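Local coordinates for helix-turn-helix transcriptional regulator (Pseudomonas aeruginosa, PDB 5XHX), which probably binds DNA as a LuxR-type transcriptional regulator, and is represented here by its N-terminal ligand-binding domain without the C-terminal helix-turn-helix, at residues L73-R76 with Y77-L81; E108-E111 with T112-Y115; E114-N117 with T118-H122; K171-I174 with H175-A179. One frame throughout, in Å; residues are numbered along the deposited sequence.

Contact 1 of 4, residues L73-R76 with Y77-L81; sequences LISR and YITGL
R76 reaches over L81 five residues further along the last turns of helix 72-81. Its CB starts the contact, 3.8 Å from CD1 of L81. CG stands beside the backbone N, and the chain then bends at its third torsion (chi3 71°), which brings the tip back above the leucine. There L81 CD1 lies over one face of the guanidinium, toward its rim, 4.2 Å from R76 CZ and 4.1 Å from R76 NH1. NH1 also makes a salt bridge to E114 on helix 114-123, so the leucine packs against a group already held by an ion pair. Beneath the side chain, the backbone widens: L81 N donates to R76 O at 3.0 Å with an N-H...O angle of 170°, the five-residue step of a pi-type turn. On the solvent side a water joins S75 OG (2.8 Å) to T79 OG1 (2.9 Å), while T79 N donates to S75 O. Toward the sheet, I74 CG2 meets I78 CD1 at 4.1 Å, and the two isoleucines rest on F60 and I57 of strand 56-60. Y77, bonded through its hydroxyl to D85, stacks on Y119. The helix thus sorts its chemistry by face: water and hydroxyls outside, branched aliphatic groups against the sheet, and an arginine whose charge is probably balanced by E114 while its flat end gains apolar cover from L81.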
# COMPACT_ATOMS: atom_id res chain seq x y z
N LEU A 73 -13.83 5.58 30.46
CA LEU A 73 -13.89 4.19 30.02
C LEU A 73 -12.65 3.79 29.23
O LEU A 73 -12.25 2.62 29.28
CB LEU A 73 -15.13 3.94 29.17
CG LEU A 73 -16.32 3.32 29.89
CD1 LEU A 73 -17.47 3.13 28.90
CD2 LEU A 73 -15.87 1.99 30.48
N ILE A 74 -12.05 4.71 28.48
CA ILE A 74 -10.85 4.38 27.72
C ILE A 74 -9.69 4.09 28.68
O ILE A 74 -8.98 3.09 28.53
CB ILE A 74 -10.48 5.51 26.75
CG1 ILE A 74 -11.62 5.76 25.75
CG2 ILE A 74 -9.18 5.18 26.03
CD1 ILE A 74 -11.88 4.62 24.79
N SER A 75 -9.51 4.96 29.67
CA SER A 75 -8.48 4.73 30.69
C SER A 75 -8.72 3.42 31.43
O SER A 75 -7.77 2.67 31.69
CB SER A 75 -8.43 5.92 31.65
OG SER A 75 -7.56 5.65 32.72
N ARG A 76 -9.98 3.13 31.77
CA ARG A 76 -10.28 1.86 32.44
C ARG A 76 -9.92 0.67 31.56
O ARG A 76 -9.41 -0.34 32.06
CB ARG A 76 -11.76 1.78 32.82
CG ARG A 76 -12.20 2.75 33.93
CD ARG A 76 -13.40 2.17 34.66
NE ARG A 76 -12.99 1.02 35.46
CZ ARG A 76 -13.80 0.04 35.85
NH1 ARG A 76 -15.08 0.04 35.50
NH2 ARG A 76 -13.30 -0.95 36.58
N TYR A 77 -10.23 0.75 30.27
CA TYR A 77 -9.83 -0.31 29.36
C TYR A 77 -8.32 -0.50 29.41
O TYR A 77 -7.83 -1.61 29.65
CB TYR A 77 -10.30 0.01 27.93
CG TYR A 77 -9.97 -1.09 26.96
CD1 TYR A 77 -10.78 -2.21 26.85
CD2 TYR A 77 -8.84 -1.03 26.17
CE1 TYR A 77 -10.48 -3.23 25.98
CE2 TYR A 77 -8.53 -2.05 25.29
CZ TYR A 77 -9.34 -3.15 25.19
OH TYR A 77 -9.03 -4.17 24.33
N ILE A 78 -7.58 0.59 29.24
CA ILE A 78 -6.12 0.51 29.14
C ILE A 78 -5.50 -0.02 30.44
O ILE A 78 -4.53 -0.79 30.41
CB ILE A 78 -5.56 1.88 28.74
CG1 ILE A 78 -5.96 2.20 27.29
CG2 ILE A 78 -4.05 1.94 28.91
CD1 ILE A 78 -5.51 3.58 26.83
N THR A 79 -6.04 0.38 31.60
CA THR A 79 -5.39 0.01 32.87
C THR A 79 -5.93 -1.29 33.46
O THR A 79 -5.53 -1.65 34.57
CB THR A 79 -5.53 1.13 33.92
OG1 THR A 79 -6.91 1.32 34.23
CG2 THR A 79 -4.94 2.42 33.40
N GLY A 80 -6.80 -2.01 32.75
CA GLY A 80 -7.19 -3.29 33.30
C GLY A 80 -8.33 -4.03 32.64
O GLY A 80 -8.28 -5.26 32.54
N LEU A 81 -9.37 -3.33 32.20
CA LEU A 81 -10.51 -4.02 31.62
C LEU A 81 -10.15 -4.78 30.34
O LEU A 81 -10.80 -5.77 30.01
CB LEU A 81 -11.65 -3.03 31.32
CG LEU A 81 -12.48 -2.56 32.51
CD1 LEU A 81 -13.51 -1.55 32.02
CD2 LEU A 81 -13.16 -3.76 33.17
O HOH W 1 -7.53 4.08 35.06

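Contact 2 of 4, residues E108-E111 with T112-Y115; sequences EDFE and TTEY
T112 and T113 bond back to the carbonyls of D109 and F110, each threonine using both its hydroxyl and its backbone N. T112 OG1 donates to D109 O at 2.9 Å, and T112 N reaches the same oxygen at 3.2 Å from the same face of the carbonyl plane. F110 O is likewise gripped twice: T113 OG1 comes in the carbonyl plane at 2.9 Å, whereas T113 N sits above that plane at 3.1 Å with a nearly straight N-H...O angle of 168°. With chi1 at 65°, the T113 hydroxyl lies between its own N and carbonyl carbon, from where it can turn back to F110 O. The methyl group, CG2, is packed 3.4 Å from D109 O.

One step outward, T113 is the N-cap of helix 114-123: its OG1 also accepts the backbone N-H of Y116, so a single hydroxyl links the preceding turn to the first turn of the helix. F110 CE1 comes to the rim of the Y115 ring, 4.0 Å from CD2 and in the plane of that ring. F110 also meets the rings of Y116 and F120 edge-to-face. The whole turn lies after helix 102-105 and leads into helix 114-123, with F110 and Y115 both touching P86 at the start of helix 86-92 and Q84 bonding to Y115 N.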
# COMPACT_ATOMS: atom_id res chain seq x y z
N GLU A 108 -17.61 -18.69 28.28
CA GLU A 108 -19.04 -18.74 28.59
C GLU A 108 -19.46 -17.63 29.55
O GLU A 108 -20.57 -17.11 29.43
CB GLU A 108 -19.41 -20.11 29.14
CG GLU A 108 -19.55 -21.19 28.07
CD GLU A 108 -20.93 -21.22 27.44
OE1 GLU A 108 -21.29 -22.24 26.81
OE2 GLU A 108 -21.68 -20.21 27.58
N ASP A 109 -18.58 -17.24 30.48
CA ASP A 109 -18.84 -16.14 31.40
C ASP A 109 -18.47 -14.78 30.82
O ASP A 109 -18.28 -13.82 31.58
CB ASP A 109 -18.09 -16.36 32.72
CG ASP A 109 -16.59 -16.23 32.58
OD1 ASP A 109 -15.91 -16.04 33.61
OD2 ASP A 109 -16.07 -16.29 31.44
N PHE A 110 -18.36 -14.67 29.49
CA PHE A 110 -18.07 -13.38 28.86
C PHE A 110 -19.11 -12.34 29.25
O PHE A 110 -18.77 -11.23 29.67
CB PHE A 110 -17.99 -13.53 27.34
CG PHE A 110 -17.93 -12.21 26.60
CD1 PHE A 110 -16.91 -11.30 26.85
CD2 PHE A 110 -18.89 -11.89 25.65
CE1 PHE A 110 -16.85 -10.08 26.16
CE2 PHE A 110 -18.84 -10.69 24.96
CZ PHE A 110 -17.82 -9.78 25.22
N GLU A 111 -20.39 -12.70 29.16
CA GLU A 111 -21.47 -11.75 29.40
C GLU A 111 -21.58 -11.33 30.87
O GLU A 111 -22.34 -10.41 31.18
CB GLU A 111 -22.79 -12.35 28.92
CG GLU A 111 -22.71 -12.91 27.51
CD GLU A 111 -23.77 -12.34 26.59
OE1 GLU A 111 -24.62 -11.55 27.06
OE2 GLU A 111 -23.74 -12.68 25.39
N THR A 112 -20.84 -11.97 31.77
CA THR A 112 -20.88 -11.59 33.17
C THR A 112 -19.72 -10.70 33.58
O THR A 112 -19.64 -10.29 34.74
CB THR A 112 -20.90 -12.85 34.06
OG1 THR A 112 -19.58 -13.41 34.12
CG2 THR A 112 -21.87 -13.88 33.48
N THR A 113 -18.81 -10.37 32.65
CA THR A 113 -17.66 -9.55 33.00
C THR A 113 -18.04 -8.08 33.06
O THR A 113 -19.00 -7.63 32.41
CB THR A 113 -16.52 -9.74 31.98
OG1 THR A 113 -16.94 -9.24 30.70
CG2 THR A 113 -16.14 -11.21 31.85
N GLU A 114 -17.30 -7.31 33.86
CA GLU A 114 -17.48 -5.87 33.84
C GLU A 114 -17.22 -5.30 32.45
O GLU A 114 -17.93 -4.40 31.99
CB GLU A 114 -16.58 -5.20 34.87
CG GLU A 114 -16.79 -3.70 34.99
CD GLU A 114 -15.97 -3.10 36.11
OE1 GLU A 114 -15.16 -3.84 36.70
OE2 GLU A 114 -16.14 -1.90 36.42
N TYR A 115 -16.18 -5.82 31.77
CA TYR A 115 -15.86 -5.37 30.42
C TYR A 115 -17.10 -5.41 29.51
O TYR A 115 -17.40 -4.45 28.79
CB TYR A 115 -14.71 -6.22 29.84
CG TYR A 115 -14.48 -5.96 28.38
CD1 TYR A 115 -13.78 -4.83 27.98
CD2 TYR A 115 -15.00 -6.80 27.40
CE1 TYR A 115 -13.58 -4.54 26.66
CE2 TYR A 115 -14.80 -6.52 26.04
CZ TYR A 115 -14.07 -5.38 25.69
OH TYR A 115 -13.84 -5.02 24.39

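Contact 3 of 4, residues E114-N117 with T118-H122; sequences EYYN and TYFAH
T118 folds its hydroxyl back onto E114 O, four residues earlier in helix 114-123. The hydrogen bonds come first: OG1 donates at 2.7 Å from above the carbonyl plane, and T118 N reaches the same oxygen at 3.0 Å nearly along the C=O axis, though with a bent N-H. A chi1 of 59° puts OG1 between T118's own N and carbonyl carbon, within reach of E114 O, and the bond then fixes its rotation. Beyond T118 the bonding shifts register to five residues, F120 N donating to Y115 O at 3.0 Å and A121 N to Y116 O at 3.1 Å.

The ring contacts form two pairs, each joining residues four apart. Y115 and Y119 are near parallel (planes 18° apart) but displaced so far that the rings barely overlap, with CE1 of Y115 only 3.4 Å from CD2 of Y119. Y116 and F120 repeat the pattern at 17°, their CD1 atoms 4.0 Å apart. Between the pairs, Y115 CE2 touches F120 CB at 3.9 Å. Y119 also stacks on Y123.

Among aliphatic groups, E114 CG packs on T118 CG2, while the carboxylate goes to R76. The five-residue bonds mark a pi-type widening within an alpha helix, here carrying two offset aromatic pairs in a domain built, consistent with the LuxR ligand-binding fold, of helices around an antiparallel sheet.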
# COMPACT_ATOMS: atom_id res chain seq x y z
N GLU A 114 -17.30 -7.31 33.86
CA GLU A 114 -17.48 -5.87 33.84
C GLU A 114 -17.22 -5.30 32.45
O GLU A 114 -17.93 -4.40 31.99
CB GLU A 114 -16.58 -5.20 34.87
CG GLU A 114 -16.79 -3.70 34.99
CD GLU A 114 -15.97 -3.10 36.11
OE1 GLU A 114 -15.16 -3.84 36.70
OE2 GLU A 114 -16.14 -1.90 36.42
N TYR A 115 -16.18 -5.82 31.77
CA TYR A 115 -15.86 -5.37 30.42
C TYR A 115 -17.10 -5.41 29.51
O TYR A 115 -17.40 -4.45 28.79
CB TYR A 115 -14.71 -6.22 29.84
CG TYR A 115 -14.48 -5.96 28.38
CD1 TYR A 115 -13.78 -4.83 27.98
CD2 TYR A 115 -15.00 -6.80 27.40
CE1 TYR A 115 -13.58 -4.54 26.66
CE2 TYR A 115 -14.80 -6.52 26.04
CZ TYR A 115 -14.07 -5.38 25.69
OH TYR A 115 -13.84 -5.02 24.39
N TYR A 116 -17.86 -6.51 29.57
CA TYR A 116 -19.04 -6.65 28.71
C TYR A 116 -20.06 -5.54 28.97
O TYR A 116 -20.63 -4.96 28.03
CB TYR A 116 -19.67 -8.02 28.95
CG TYR A 116 -20.91 -8.31 28.13
CD1 TYR A 116 -20.81 -8.69 26.80
CD2 TYR A 116 -22.19 -8.22 28.69
CE1 TYR A 116 -21.95 -8.97 26.04
CE2 TYR A 116 -23.33 -8.50 27.94
CZ TYR A 116 -23.20 -8.88 26.62
OH TYR A 116 -24.31 -9.15 25.86
N ASN A 117 -20.31 -5.23 30.24
CA ASN A 117 -21.40 -4.32 30.59
C ASN A 117 -21.00 -2.86 30.57
O ASN A 117 -21.88 -1.99 30.61
CB ASN A 117 -21.95 -4.68 31.97
CG ASN A 117 -22.65 -6.00 31.97
OD1 ASN A 117 -23.79 -6.10 31.52
ND2 ASN A 117 -21.96 -7.03 32.44
N THR A 118 -19.71 -2.57 30.50
CA THR A 118 -19.28 -1.19 30.51
C THR A 118 -18.69 -0.82 29.15
O THR A 118 -19.36 -0.19 28.33
CB THR A 118 -18.29 -0.97 31.66
OG1 THR A 118 -17.17 -1.85 31.52
CG2 THR A 118 -18.98 -1.29 33.00
N TYR A 119 -17.46 -1.27 28.88
CA TYR A 119 -16.76 -0.84 27.67
C TYR A 119 -17.41 -1.42 26.42
O TYR A 119 -17.73 -0.69 25.47
CB TYR A 119 -15.28 -1.25 27.77
CG TYR A 119 -14.46 -0.79 26.61
CD1 TYR A 119 -13.67 0.36 26.68
CD2 TYR A 119 -14.47 -1.50 25.41
CE1 TYR A 119 -12.92 0.78 25.59
CE2 TYR A 119 -13.74 -1.09 24.32
CZ TYR A 119 -12.96 0.05 24.41
OH TYR A 119 -12.23 0.45 23.31
N PHE A 120 -17.63 -2.75 26.39
CA PHE A 120 -18.17 -3.42 25.21
C PHE A 120 -19.52 -2.85 24.80
O PHE A 120 -19.72 -2.46 23.64
CB PHE A 120 -18.31 -4.92 25.48
CG PHE A 120 -18.70 -5.73 24.27
CD1 PHE A 120 -20.04 -5.98 23.99
CD2 PHE A 120 -17.73 -6.23 23.42
CE1 PHE A 120 -20.40 -6.71 22.87
CE2 PHE A 120 -18.08 -6.97 22.29
CZ PHE A 120 -19.41 -7.21 22.02
N ALA A 121 -20.47 -2.82 25.75
CA ALA A 121 -21.81 -2.32 25.45
C ALA A 121 -21.76 -0.93 24.85
O ALA A 121 -22.56 -0.60 23.97
CB ALA A 121 -22.66 -2.34 26.72
N HIS A 122 -20.81 -0.10 25.27
CA HIS A 122 -20.75 1.25 24.73
C HIS A 122 -20.00 1.32 23.40
O HIS A 122 -20.51 1.90 22.43
CB HIS A 122 -20.11 2.20 25.74
CG HIS A 122 -20.10 3.63 25.29
ND1 HIS A 122 -19.09 4.16 24.51
CD2 HIS A 122 -20.99 4.63 25.49
CE1 HIS A 122 -19.36 5.43 24.26
NE2 HIS A 122 -20.50 5.74 24.85

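Contact 4 of 4, residues K171-I174 with H175-A179; sequences KKRI and HFEDA
R173 and E177 form a salt bridge where helix 153-173 gives way to the closing loop. R173 NE donates to E177 OE2 at 2.8 Å with an N-H...O angle of 164°. The carboxylate oxygen sits at the guanidinium edge, near its plane, but is itself met from above the carboxylate plane, and the two flat groups stand 84° apart. The arginine bends at its second torsion (chi2 62°), which turns the head toward the loop. Both terminal nitrogens have partners as well: NH1 donates to the backbone O of L23 and R25, and NH2 to a water at 3.0 Å. That water also lies 3.0 Å from E177 OE1 and probably donates to it, though it has other acceptors in reach. OE2 takes another bond from W29 NE1, so the oxygen has two donors.

The backbone unwinds through three bonds of three-residue step: H175 N to K172 O (3.2 Å), F176 N to R173 O (2.9 Å) and E177 N to I174 O (3.0 Å), each donor lying above the plane of its carbonyl. At the other end, K172 NZ donates to E21 O of the second subunit and to a second water, which H175 NE2 approaches only weakly. H175 meets F176 of the second subunit edge-to-face, and F176 meets that subunit's H175 in the same way. With arginine, tryptophan and water around it, the buried E177 carboxylate is probably stabilised as an anion, and this joins the loop to helix 28-36 while K172 and the two rings serve the subunit interface.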
# COMPACT_ATOMS: atom_id res chain seq x y z
N LYS A 171 0.66 -3.95 8.57
CA LYS A 171 2.07 -4.12 8.93
C LYS A 171 2.90 -2.93 8.44
O LYS A 171 3.75 -2.41 9.17
CB LYS A 171 2.59 -5.44 8.35
CG LYS A 171 4.05 -5.77 8.69
CD LYS A 171 4.31 -5.72 10.19
CE LYS A 171 5.55 -6.53 10.58
NZ LYS A 171 5.24 -7.99 10.73
N LYS A 172 2.63 -2.46 7.21
CA LYS A 172 3.40 -1.34 6.69
C LYS A 172 3.06 -0.04 7.42
O LYS A 172 3.93 0.82 7.59
CB LYS A 172 3.16 -1.20 5.18
CG LYS A 172 3.79 -2.33 4.37
CD LYS A 172 5.29 -2.40 4.64
CE LYS A 172 5.96 -3.53 3.88
NZ LYS A 172 5.92 -4.83 4.60
N ARG A 173 1.82 0.10 7.90
CA ARG A 173 1.46 1.31 8.62
C ARG A 173 2.33 1.53 9.87
O ARG A 173 2.52 2.68 10.27
CB ARG A 173 -0.03 1.29 8.96
CG ARG A 173 -0.50 2.32 9.98
CD ARG A 173 -0.30 3.78 9.53
NE ARG A 173 -0.80 4.71 10.54
CZ ARG A 173 -1.03 6.01 10.34
NH1 ARG A 173 -0.78 6.56 9.15
NH2 ARG A 173 -1.50 6.76 11.32
N ILE A 174 2.91 0.47 10.44
CA ILE A 174 3.72 0.61 11.66
C ILE A 174 4.88 1.59 11.46
O ILE A 174 5.26 2.31 12.39
CB ILE A 174 4.25 -0.76 12.11
CG1 ILE A 174 3.12 -1.60 12.69
CG2 ILE A 174 5.36 -0.60 13.14
CD1 ILE A 174 2.26 -0.83 13.64
N HIS A 175 5.44 1.62 10.27
CA HIS A 175 6.51 2.54 9.96
C HIS A 175 6.14 3.98 10.10
O HIS A 175 6.99 4.80 10.30
CB HIS A 175 7.03 2.30 8.56
CG HIS A 175 7.62 0.95 8.41
ND1 HIS A 175 8.85 0.63 8.91
CD2 HIS A 175 7.13 -0.18 7.87
CE1 HIS A 175 9.11 -0.63 8.67
NE2 HIS A 175 8.07 -1.15 8.05
N PHE A 176 4.87 4.29 10.00
CA PHE A 176 4.45 5.64 10.13
C PHE A 176 3.75 5.91 11.44
O PHE A 176 3.15 6.92 11.60
CB PHE A 176 3.56 6.02 8.97
CG PHE A 176 4.16 5.73 7.64
CD1 PHE A 176 5.09 6.58 7.10
CD2 PHE A 176 3.83 4.62 6.95
CE1 PHE A 176 5.65 6.32 5.92
CE2 PHE A 176 4.39 4.35 5.75
CZ PHE A 176 5.31 5.21 5.24
N GLU A 177 3.85 4.98 12.38
CA GLU A 177 3.35 5.22 13.72
C GLU A 177 4.48 5.62 14.65
O GLU A 177 5.48 4.96 14.79
CB GLU A 177 2.56 4.05 14.29
CG GLU A 177 1.42 3.61 13.46
CD GLU A 177 0.11 4.19 13.88
OE1 GLU A 177 0.09 4.95 14.81
OE2 GLU A 177 -0.88 3.87 13.26
N ASP A 178 4.28 6.74 15.27
CA ASP A 178 5.31 7.46 15.97
C ASP A 178 5.36 6.99 17.38
O ASP A 178 6.41 6.96 17.99
CB ASP A 178 4.84 8.88 15.96
CG ASP A 178 3.34 8.95 15.83
OD1 ASP A 178 2.80 8.44 14.82
OD2 ASP A 178 2.71 9.47 16.76
N ALA A 179 4.21 6.60 17.90
CA ALA A 179 4.14 6.05 19.24
C ALA A 179 4.85 4.72 19.28
O ALA A 179 5.14 4.21 20.35
CB ALA A 179 2.71 5.90 19.66
O HOH W 2 7.11 -4.36 7.30
O HOH W 3 -2.44 6.36 14.15

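From the N terminus, contact 1 comes first, in helix 72-81; contact 2 follows in the turn entering helix 114-123, contact 3 continues within that helix, and contact 4 ends helix 153-173. Each is local and closes no long loop. None encloses or crosses another, but contacts 2 and 3 share E114 and Y115. Contacts 1 to 3 form one cluster: packing of Y77 on Y115 and of L81 on T118 helps tie helix 72-81 to helix 114-123. Contact 4 stands apart, its nearest atoms about 11 Å from contact 1 and about 16 Å from contact 3, on the opposite side of the chain's centre from contacts 2 and 3.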